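Local coordinates for protein serine--tRNA ligase (Pyrococcus horikoshii, PDB 2DQ0) that catalyses the ATP-dependent attachment of serine to its cognate tRNA, and is probably also able to charge selenocysteine tRNA with serine, at residues 207-219 and 271-283. Sequence-based numbering, arbitrary orientation.
Sequences LIEKGFTPVIPPY and LPLLYVGVSPCFR. With SSA (5'-O-(N-(L-seryl)-sulfamoyl)adenosine), chain G.
With CG of Phe212 anti to the carbonyl carbon (chi1 -70°), its ring is laid against Leu274, whose CB lies over one face, offset toward the rim and 3.8 Å from the Phe212 ring centroid, a CH-pi contact, while Leu207 CD1 covers the opposite face. Val276 spreads its methyls, CG1 toward Phe212 CB and CG2 against Leu207 CB at the end of helix 190-209. The Schellman turn at Gly211 brings the chain from that helix into strand 213-216, which pairs in parallel with strand 273-282. Leu274 O is gripped twice from opposite faces of its plane, by Thr213 N at 2.9 Å and Thr213 OG1 at 2.8 Å. Further along, Val276 N donates to Thr213 O almost straight (171° at the hydrogen), and Val215 N reaches Val276 O at 2.9 Å.

Beyond the strand pairing, Pro280 CD lies 3.4 Å from the Tyr219 ring centroid, 17° off its normal, and Tyr219 OH is hydrogen-bonded to NE2 of His303 of the second subunit. Replacing Tyr219 with an alanine would probably leave Pro280 CD without its aromatic cover and that histidine without this partner. Val215 and Ile216 pair with a strand of the second subunit, extending the sheet across the dimer. At the far end, Arg283 NH2 hydrogen-bonds SSA O1S at 2.6 Å, consistent with Arg283 holding the phosphate of seryl-adenylate, which the sulfamoyl group mimics.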
ATOM      1  N   LEU A 207     -21.710  -8.926   0.970  1.00 48.16           N
ATOM      2  CA  LEU A 207     -21.121  -9.963   1.809  1.00 47.22           C
ATOM      3  C   LEU A 207     -21.536  -9.729   3.251  1.00 53.22           C
ATOM      4  O   LEU A 207     -21.775 -10.686   3.998  1.00 50.72           O
ATOM      5  CB  LEU A 207     -19.600  -9.986   1.701  1.00 43.97           C
ATOM      6  CG  LEU A 207     -19.042 -10.894   0.601  1.00 46.69           C
ATOM      7  CD1 LEU A 207     -19.341 -12.339   0.954  1.00 44.99           C
ATOM      8  CD2 LEU A 207     -19.639 -10.547  -0.747  1.00 30.51           C
ATOM      9  N   ILE A 208     -21.635  -8.459   3.642  1.00 49.16           N
ATOM     10  CA  ILE A 208     -22.071  -8.134   4.998  1.00 49.24           C
ATOM     11  C   ILE A 208     -23.499  -8.642   5.225  1.00 52.18           C
ATOM     12  O   ILE A 208     -23.800  -9.209   6.269  1.00 49.43           O
ATOM     13  CB  ILE A 208     -22.034  -6.626   5.271  1.00 44.02           C
ATOM     14  CG1 ILE A 208     -20.592  -6.167   5.462  1.00 42.69           C
ATOM     15  CG2 ILE A 208     -22.805  -6.305   6.528  1.00 43.97           C
ATOM     16  CD1 ILE A 208     -20.486  -4.692   5.775  1.00 31.83           C
ATOM     17  N   GLU A 209     -24.384  -8.445   4.258  1.00 54.06           N
ATOM     18  CA  GLU A 209     -25.739  -8.952   4.426  1.00 60.93           C
ATOM     19  C   GLU A 209     -25.706 -10.485   4.601  1.00 57.73           C
ATOM     20  O   GLU A 209     -26.537 -11.043   5.306  1.00 61.28           O
ATOM     21  CB  GLU A 209     -26.618  -8.612   3.215  1.00 63.81           C
ATOM     22  CG  GLU A 209     -26.642  -7.154   2.809  1.00 69.41           C
ATOM     23  CD  GLU A 209     -27.304  -6.938   1.448  1.00 76.68           C
ATOM     24  OE1 GLU A 209     -27.280  -5.788   0.947  1.00 70.99           O
ATOM     25  OE2 GLU A 209     -27.845  -7.918   0.878  1.00 77.09           O
ATOM     26  N   LYS A 210     -24.756 -11.165   3.962  1.00 48.48           N
ATOM     27  CA  LYS A 210     -24.681 -12.619   4.076  1.00 42.61           C
ATOM     28  C   LYS A 210     -23.969 -13.087   5.330  1.00 47.47           C
ATOM     29  O   LYS A 210     -23.631 -14.267   5.440  1.00 51.07           O
ATOM     30  CB  LYS A 210     -23.976 -13.223   2.860  1.00 43.12           C
ATOM     31  CG  LYS A 210     -24.726 -13.041   1.550  1.00 44.35           C
ATOM     32  CD  LYS A 210     -24.053 -13.781   0.405  1.00 49.44           C
ATOM     33  CE  LYS A 210     -25.020 -13.915  -0.749  1.00 51.02           C
ATOM     34  NZ  LYS A 210     -24.388 -14.484  -1.964  1.00 65.75           N
ATOM     35  N   GLY A 211     -23.704 -12.162   6.254  1.00 47.06           N
ATOM     36  CA  GLY A 211     -23.041 -12.522   7.494  1.00 47.46           C
ATOM     37  C   GLY A 211     -21.534 -12.400   7.653  1.00 52.24           C
ATOM     38  O   GLY A 211     -20.972 -12.899   8.645  1.00 52.34           O
ATOM     39  N   PHE A 212     -20.857 -11.747   6.712  1.00 53.07           N
ATOM     40  CA  PHE A 212     -19.399 -11.601   6.829  1.00 50.77           C
ATOM     41  C   PHE A 212     -18.978 -10.344   7.601  1.00 49.05           C
ATOM     42  O   PHE A 212     -19.500  -9.244   7.356  1.00 58.40           O
ATOM     43  CB  PHE A 212     -18.769 -11.590   5.441  1.00 46.11           C
ATOM     44  CG  PHE A 212     -18.826 -12.904   4.756  1.00 46.62           C
ATOM     45  CD1 PHE A 212     -20.055 -13.516   4.500  1.00 43.63           C
ATOM     46  CD2 PHE A 212     -17.648 -13.557   4.385  1.00 43.81           C
ATOM     47  CE1 PHE A 212     -20.110 -14.774   3.883  1.00 44.91           C
ATOM     48  CE2 PHE A 212     -17.686 -14.810   3.769  1.00 46.11           C
ATOM     49  CZ  PHE A 212     -18.926 -15.427   3.514  1.00 40.18           C
ATOM     50  N   THR A 213     -18.061 -10.502   8.550  1.00 43.93           N
ATOM     51  CA  THR A 213     -17.585  -9.350   9.319  1.00 46.28           C
ATOM     52  C   THR A 213     -16.567  -8.608   8.448  1.00 44.71           C
ATOM     53  O   THR A 213     -15.551  -9.165   8.000  1.00 44.31           O
ATOM     54  CB  THR A 213     -16.964  -9.767  10.706  1.00 39.85           C
ATOM     55  OG1 THR A 213     -16.324 -11.038  10.590  1.00 59.71           O
ATOM     56  CG2 THR A 213     -18.056  -9.881  11.778  1.00 55.36           C
ATOM     57  N   PRO A 214     -16.853  -7.346   8.157  1.00 41.76           N
ATOM     58  CA  PRO A 214     -15.927  -6.588   7.321  1.00 48.71           C
ATOM     59  C   PRO A 214     -14.619  -6.212   8.006  1.00 46.27           C
ATOM     60  O   PRO A 214     -14.590  -5.890   9.187  1.00 48.84           O
ATOM     61  CB  PRO A 214     -16.761  -5.365   6.903  1.00 45.19           C
ATOM     62  CG  PRO A 214     -17.650  -5.155   8.062  1.00 48.28           C
ATOM     63  CD  PRO A 214     -18.070  -6.569   8.452  1.00 43.24           C
ATOM     64  N   VAL A 215     -13.530  -6.248   7.254  1.00 47.56           N
ATOM     65  CA  VAL A 215     -12.255  -5.885   7.827  1.00 46.82           C
ATOM     66  C   VAL A 215     -11.285  -5.183   6.884  1.00 46.20           C
ATOM     67  O   VAL A 215     -11.254  -5.446   5.685  1.00 49.72           O
ATOM     68  CB  VAL A 215     -11.594  -7.127   8.458  1.00 44.33           C
ATOM     69  CG1 VAL A 215     -12.064  -8.355   7.749  1.00 49.57           C
ATOM     70  CG2 VAL A 215     -10.077  -7.024   8.420  1.00 36.64           C
ATOM     71  N   ILE A 216     -10.548  -4.232   7.449  1.00 36.77           N
ATOM     72  CA  ILE A 216      -9.495  -3.519   6.756  1.00 42.07           C
ATOM     73  C   ILE A 216      -8.243  -4.044   7.492  1.00 44.48           C
ATOM     74  O   ILE A 216      -7.964  -3.677   8.628  1.00 41.50           O
ATOM     75  CB  ILE A 216      -9.596  -1.991   6.936  1.00 40.86           C
ATOM     76  CG1 ILE A 216     -10.772  -1.445   6.118  1.00 29.54           C
ATOM     77  CG2 ILE A 216      -8.271  -1.343   6.516  1.00 24.42           C
ATOM     78  CD1 ILE A 216     -11.078   0.030   6.383  1.00 30.00           C
ATOM     79  N   PRO A 217      -7.479  -4.923   6.848  1.00 44.64           N
ATOM     80  CA  PRO A 217      -6.272  -5.497   7.458  1.00 43.85           C
ATOM     81  C   PRO A 217      -5.022  -4.654   7.288  1.00 41.18           C
ATOM     82  O   PRO A 217      -5.058  -3.581   6.697  1.00 44.87           O
ATOM     83  CB  PRO A 217      -6.113  -6.785   6.681  1.00 45.73           C
ATOM     84  CG  PRO A 217      -6.407  -6.263   5.261  1.00 42.12           C
ATOM     85  CD  PRO A 217      -7.692  -5.466   5.492  1.00 38.53           C
ATOM     86  N   PRO A 218      -3.898  -5.120   7.852  1.00 42.86           N
ATOM     87  CA  PRO A 218      -2.645  -4.376   7.694  1.00 44.74           C
ATOM     88  C   PRO A 218      -2.310  -4.601   6.206  1.00 42.54           C
ATOM     89  O   PRO A 218      -2.677  -5.632   5.643  1.00 41.79           O
ATOM     90  CB  PRO A 218      -1.678  -5.126   8.614  1.00 39.72           C
ATOM     91  CG  PRO A 218      -2.547  -5.584   9.699  1.00 38.58           C
ATOM     92  CD  PRO A 218      -3.786  -6.079   8.970  1.00 40.39           C
ATOM     93  N   TYR A 219      -1.635  -3.661   5.569  1.00 35.34           N
ATOM     94  CA  TYR A 219      -1.313  -3.813   4.152  1.00 35.39           C
ATOM     95  C   TYR A 219       0.113  -4.335   4.006  1.00 41.99           C
ATOM     96  O   TYR A 219       0.546  -4.707   2.911  1.00 38.06           O
ATOM     97  CB  TYR A 219      -1.457  -2.459   3.450  1.00 36.12           C
ATOM     98  CG  TYR A 219      -2.866  -1.888   3.479  1.00 31.94           C
ATOM     99  CD1 TYR A 219      -3.081  -0.513   3.321  1.00 25.99           C
ATOM    100  CD2 TYR A 219      -3.981  -2.716   3.649  1.00 25.59           C
ATOM    101  CE1 TYR A 219      -4.372   0.028   3.336  1.00 30.79           C
ATOM    102  CE2 TYR A 219      -5.284  -2.187   3.659  1.00 25.36           C
ATOM    103  CZ  TYR A 219      -5.459  -0.813   3.504  1.00 34.45           C
ATOM    104  OH  TYR A 219      -6.712  -0.271   3.537  1.00 45.29           O
ATOM    105  N   LEU A 271     -16.844 -21.341  14.620  1.00 61.64           N
ATOM    106  CA  LEU A 271     -16.760 -21.702  13.217  1.00 56.99           C
ATOM    107  C   LEU A 271     -18.173 -21.741  12.620  1.00 59.10           C
ATOM    108  O   LEU A 271     -19.124 -22.130  13.279  1.00 56.82           O
ATOM    109  CB  LEU A 271     -16.083 -23.065  13.065  1.00 55.37           C
ATOM    110  CG  LEU A 271     -14.556 -23.136  12.950  1.00 54.83           C
ATOM    111  CD1 LEU A 271     -13.908 -22.367  14.061  1.00 57.95           C
ATOM    112  CD2 LEU A 271     -14.113 -24.605  12.988  1.00 56.25           C
ATOM    113  N   PRO A 272     -18.331 -21.286  11.372  1.00 63.14           N
ATOM    114  CA  PRO A 272     -17.260 -20.746  10.527  1.00 60.98           C
ATOM    115  C   PRO A 272     -16.998 -19.260  10.811  1.00 53.68           C
ATOM    116  O   PRO A 272     -17.917 -18.512  11.108  1.00 51.38           O
ATOM    117  CB  PRO A 272     -17.797 -20.979   9.119  1.00 59.43           C
ATOM    118  CG  PRO A 272     -19.252 -20.704   9.292  1.00 60.36           C
ATOM    119  CD  PRO A 272     -19.596 -21.384  10.621  1.00 58.08           C
ATOM    120  N   LEU A 273     -15.735 -18.851  10.757  1.00 58.69           N
ATOM    121  CA  LEU A 273     -15.393 -17.447  10.952  1.00 56.58           C
ATOM    122  C   LEU A 273     -15.475 -16.874   9.549  1.00 55.67           C
ATOM    123  O   LEU A 273     -14.781 -17.335   8.649  1.00 57.05           O
ATOM    124  CB  LEU A 273     -13.971 -17.300  11.489  1.00 60.24           C
ATOM    125  CG  LEU A 273     -13.656 -17.915  12.857  1.00 64.68           C
ATOM    126  CD1 LEU A 273     -12.224 -17.569  13.250  1.00 63.51           C
ATOM    127  CD2 LEU A 273     -14.613 -17.385  13.896  1.00 57.66           C
ATOM    128  N   LEU A 274     -16.336 -15.888   9.352  1.00 54.56           N
ATOM    129  CA  LEU A 274     -16.491 -15.310   8.027  1.00 52.54           C
ATOM    130  C   LEU A 274     -15.968 -13.879   7.892  1.00 53.26           C
ATOM    131  O   LEU A 274     -16.481 -12.934   8.501  1.00 45.26           O
ATOM    132  CB  LEU A 274     -17.959 -15.366   7.610  1.00 48.48           C
ATOM    133  CG  LEU A 274     -18.619 -16.734   7.826  1.00 57.15           C
ATOM    134  CD1 LEU A 274     -20.114 -16.539   7.672  1.00 52.57           C
ATOM    135  CD2 LEU A 274     -18.078 -17.815   6.855  1.00 45.25           C
ATOM    136  N   TYR A 275     -14.939 -13.720   7.072  1.00 51.39           N
ATOM    137  CA  TYR A 275     -14.383 -12.401   6.865  1.00 50.73           C
ATOM    138  C   TYR A 275     -14.476 -11.891   5.436  1.00 42.56           C
ATOM    139  O   TYR A 275     -14.330 -12.636   4.471  1.00 46.22           O
ATOM    140  CB  TYR A 275     -12.920 -12.385   7.308  1.00 45.80           C
ATOM    141  CG  TYR A 275     -12.738 -12.659   8.773  1.00 44.15           C
ATOM    142  CD1 TYR A 275     -13.181 -11.751   9.732  1.00 45.44           C
ATOM    143  CD2 TYR A 275     -12.098 -13.815   9.207  1.00 51.51           C
ATOM    144  CE1 TYR A 275     -12.986 -11.982  11.086  1.00 44.32           C
ATOM    145  CE2 TYR A 275     -11.893 -14.059  10.557  1.00 57.98           C
ATOM    146  CZ  TYR A 275     -12.337 -13.138  11.492  1.00 58.77           C
ATOM    147  OH  TYR A 275     -12.100 -13.373  12.823  1.00 66.24           O
ATOM    148  N   VAL A 276     -14.746 -10.605   5.318  1.00 41.61           N
ATOM    149  CA  VAL A 276     -14.759  -9.960   4.026  1.00 44.01           C
ATOM    150  C   VAL A 276     -13.856  -8.740   4.177  1.00 44.61           C
ATOM    151  O   VAL A 276     -14.221  -7.756   4.820  1.00 45.67           O
ATOM    152  CB  VAL A 276     -16.173  -9.540   3.575  1.00 44.29           C
ATOM    153  CG1 VAL A 276     -16.926  -8.799   4.705  1.00 34.05           C
ATOM    154  CG2 VAL A 276     -16.052  -8.686   2.337  1.00 24.74           C
ATOM    155  N   GLY A 277     -12.655  -8.827   3.613  1.00 48.33           N
ATOM    156  CA  GLY A 277     -11.725  -7.721   3.706  1.00 37.43           C
ATOM    157  C   GLY A 277     -11.673  -6.859   2.459  1.00 43.86           C
ATOM    158  O   GLY A 277     -12.092  -7.282   1.369  1.00 41.13           O
ATOM    159  N   VAL A 278     -11.174  -5.635   2.639  1.00 41.29           N
ATOM    160  CA  VAL A 278     -10.980  -4.666   1.556  1.00 42.72           C
ATOM    161  C   VAL A 278      -9.537  -4.265   1.735  1.00 41.10           C
ATOM    162  O   VAL A 278      -9.075  -4.105   2.864  1.00 38.53           O
ATOM    163  CB  VAL A 278     -11.749  -3.329   1.729  1.00 39.92           C
ATOM    164  CG1 VAL A 278     -11.945  -2.673   0.373  1.00 34.46           C
ATOM    165  CG2 VAL A 278     -13.023  -3.536   2.447  1.00 51.03           C
ATOM    166  N   SER A 279      -8.822  -4.086   0.636  1.00 42.76           N
ATOM    167  CA  SER A 279      -7.443  -3.662   0.747  1.00 41.52           C
ATOM    168  C   SER A 279      -6.810  -3.464  -0.598  1.00 39.97           C
ATOM    169  O   SER A 279      -7.255  -4.032  -1.587  1.00 41.20           O
ATOM    170  CB  SER A 279      -6.607  -4.701   1.497  1.00 33.93           C
ATOM    171  OG  SER A 279      -6.032  -5.634   0.595  1.00 35.84           O
ATOM    172  N   PRO A 280      -5.792  -2.602  -0.663  1.00 40.10           N
ATOM    173  CA  PRO A 280      -5.174  -2.462  -1.973  1.00 42.20           C
ATOM    174  C   PRO A 280      -4.331  -3.746  -2.061  1.00 38.15           C
ATOM    175  O   PRO A 280      -4.148  -4.438  -1.056  1.00 35.24           O
ATOM    176  CB  PRO A 280      -4.342  -1.175  -1.840  1.00 35.84           C
ATOM    177  CG  PRO A 280      -4.038  -1.102  -0.374  1.00 43.58           C
ATOM    178  CD  PRO A 280      -5.331  -1.555   0.265  1.00 42.48           C
ATOM    179  N   CYS A 281      -3.861  -4.086  -3.254  1.00 43.25           N
ATOM    180  CA  CYS A 281      -3.050  -5.285  -3.452  1.00 36.21           C
ATOM    181  C   CYS A 281      -1.846  -4.936  -4.286  1.00 37.32           C
ATOM    182  O   CYS A 281      -1.963  -4.199  -5.269  1.00 41.11           O
ATOM    183  CB  CYS A 281      -3.854  -6.370  -4.173  1.00 40.25           C
ATOM    184  SG  CYS A 281      -5.354  -6.889  -3.318  1.00 44.89           S
ATOM    185  N   PHE A 282      -0.693  -5.486  -3.919  1.00 35.48           N
ATOM    186  CA  PHE A 282       0.536  -5.204  -4.643  1.00 34.58           C
ATOM    187  C   PHE A 282       1.187  -6.471  -5.128  1.00 40.12           C
ATOM    188  O   PHE A 282       1.410  -7.397  -4.350  1.00 38.74           O
ATOM    189  CB  PHE A 282       1.514  -4.434  -3.747  1.00 35.58           C
ATOM    190  CG  PHE A 282       0.894  -3.279  -3.040  1.00 39.66           C
ATOM    191  CD1 PHE A 282       0.219  -3.469  -1.831  1.00 41.01           C
ATOM    192  CD2 PHE A 282       0.939  -2.002  -3.591  1.00 41.83           C
ATOM    193  CE1 PHE A 282      -0.403  -2.405  -1.183  1.00 37.37           C
ATOM    194  CE2 PHE A 282       0.317  -0.917  -2.947  1.00 45.39           C
ATOM    195  CZ  PHE A 282      -0.356  -1.121  -1.743  1.00 47.35           C
ATOM    196  N   ARG A 283       1.483  -6.518  -6.422  1.00 38.58           N
ATOM    197  CA  ARG A 283       2.137  -7.688  -6.988  1.00 39.02           C
ATOM    198  C   ARG A 283       3.184  -7.261  -8.004  1.00 34.85           C
ATOM    199  O   ARG A 283       3.005  -6.318  -8.766  1.00 36.44           O
ATOM    200  CB  ARG A 283       1.130  -8.658  -7.638  1.00 35.21           C
ATOM    201  CG  ARG A 283      -0.312  -8.389  -7.322  1.00 40.30           C
ATOM    202  CD  ARG A 283      -0.995  -9.457  -6.505  1.00 37.43           C
ATOM    203  NE  ARG A 283      -1.503 -10.565  -7.302  1.00 36.13           N
ATOM    204  CZ  ARG A 283      -2.545 -11.314  -6.945  1.00 42.88           C
ATOM    205  NH1 ARG A 283      -3.192 -11.060  -5.819  1.00 43.86           N
ATOM    206  NH2 ARG A 283      -2.930 -12.341  -7.684  1.00 40.44           N
TER
HETATM  207  N10 SSA G1001      -6.949 -14.372  -2.592  1.00 26.83           N
HETATM  208  CA  SSA G1001      -7.325 -14.946  -3.897  1.00 44.84           C
HETATM  209  CB  SSA G1001      -8.803 -14.808  -4.144  1.00 47.08           C
HETATM  210  OG  SSA G1001      -9.186 -13.456  -4.417  1.00 42.65           O
HETATM  211  C9  SSA G1001      -6.605 -14.297  -5.073  1.00 38.24           C
HETATM  212  O9  SSA G1001      -5.900 -13.304  -4.915  1.00 45.87           O
HETATM  213  N8  SSA G1001      -6.764 -14.876  -6.269  1.00 39.90           N
HETATM  214  S1  SSA G1001      -6.085 -14.234  -7.577  1.00 38.54           S
HETATM  215  O1S SSA G1001      -4.651 -14.289  -7.336  1.00 31.52           O
HETATM  216  O2S SSA G1001      -6.666 -14.936  -8.716  1.00 40.15           O
HETATM  217  O5' SSA G1001      -6.559 -12.739  -7.551  1.00 39.49           O
HETATM  218  C5' SSA G1001      -7.944 -12.452  -7.545  1.00 45.06           C
HETATM  219  C4' SSA G1001      -8.325 -11.528  -8.659  1.00 42.79           C
HETATM  220  O4' SSA G1001      -7.648 -10.263  -8.527  1.00 43.31           O
HETATM  221  C3' SSA G1001      -8.018 -11.953 -10.081  1.00 52.63           C
HETATM  222  O3' SSA G1001      -8.973 -12.900 -10.514  1.00 47.76           O
HETATM  223  C2' SSA G1001      -8.216 -10.623 -10.785  1.00 48.39           C
HETATM  224  O2' SSA G1001      -9.561 -10.223 -10.905  1.00 42.93           O
HETATM  225  C1' SSA G1001      -7.484  -9.686  -9.816  1.00 46.46           C
HETATM  226  N9  SSA G1001      -6.046  -9.587 -10.050  1.00 38.09           N
HETATM  227  C8  SSA G1001      -5.039 -10.486  -9.740  1.00 30.46           C
HETATM  228  N7  SSA G1001      -3.847 -10.082 -10.095  1.00 35.65           N
HETATM  229  C5  SSA G1001      -4.077  -8.841 -10.682  1.00 39.02           C
HETATM  230  C6  SSA G1001      -3.213  -7.888 -11.284  1.00 38.33           C
HETATM  231  N6  SSA G1001      -1.898  -8.060 -11.386  1.00 46.55           N
HETATM  232  N1  SSA G1001      -3.764  -6.732 -11.766  1.00 42.79           N
HETATM  233  C2  SSA G1001      -5.099  -6.557 -11.649  1.00 36.62           C
HETATM  234  N3  SSA G1001      -6.015  -7.391 -11.106  1.00 44.26           N
HETATM  235  C4  SSA G1001      -5.432  -8.524 -10.651  1.00 32.52           C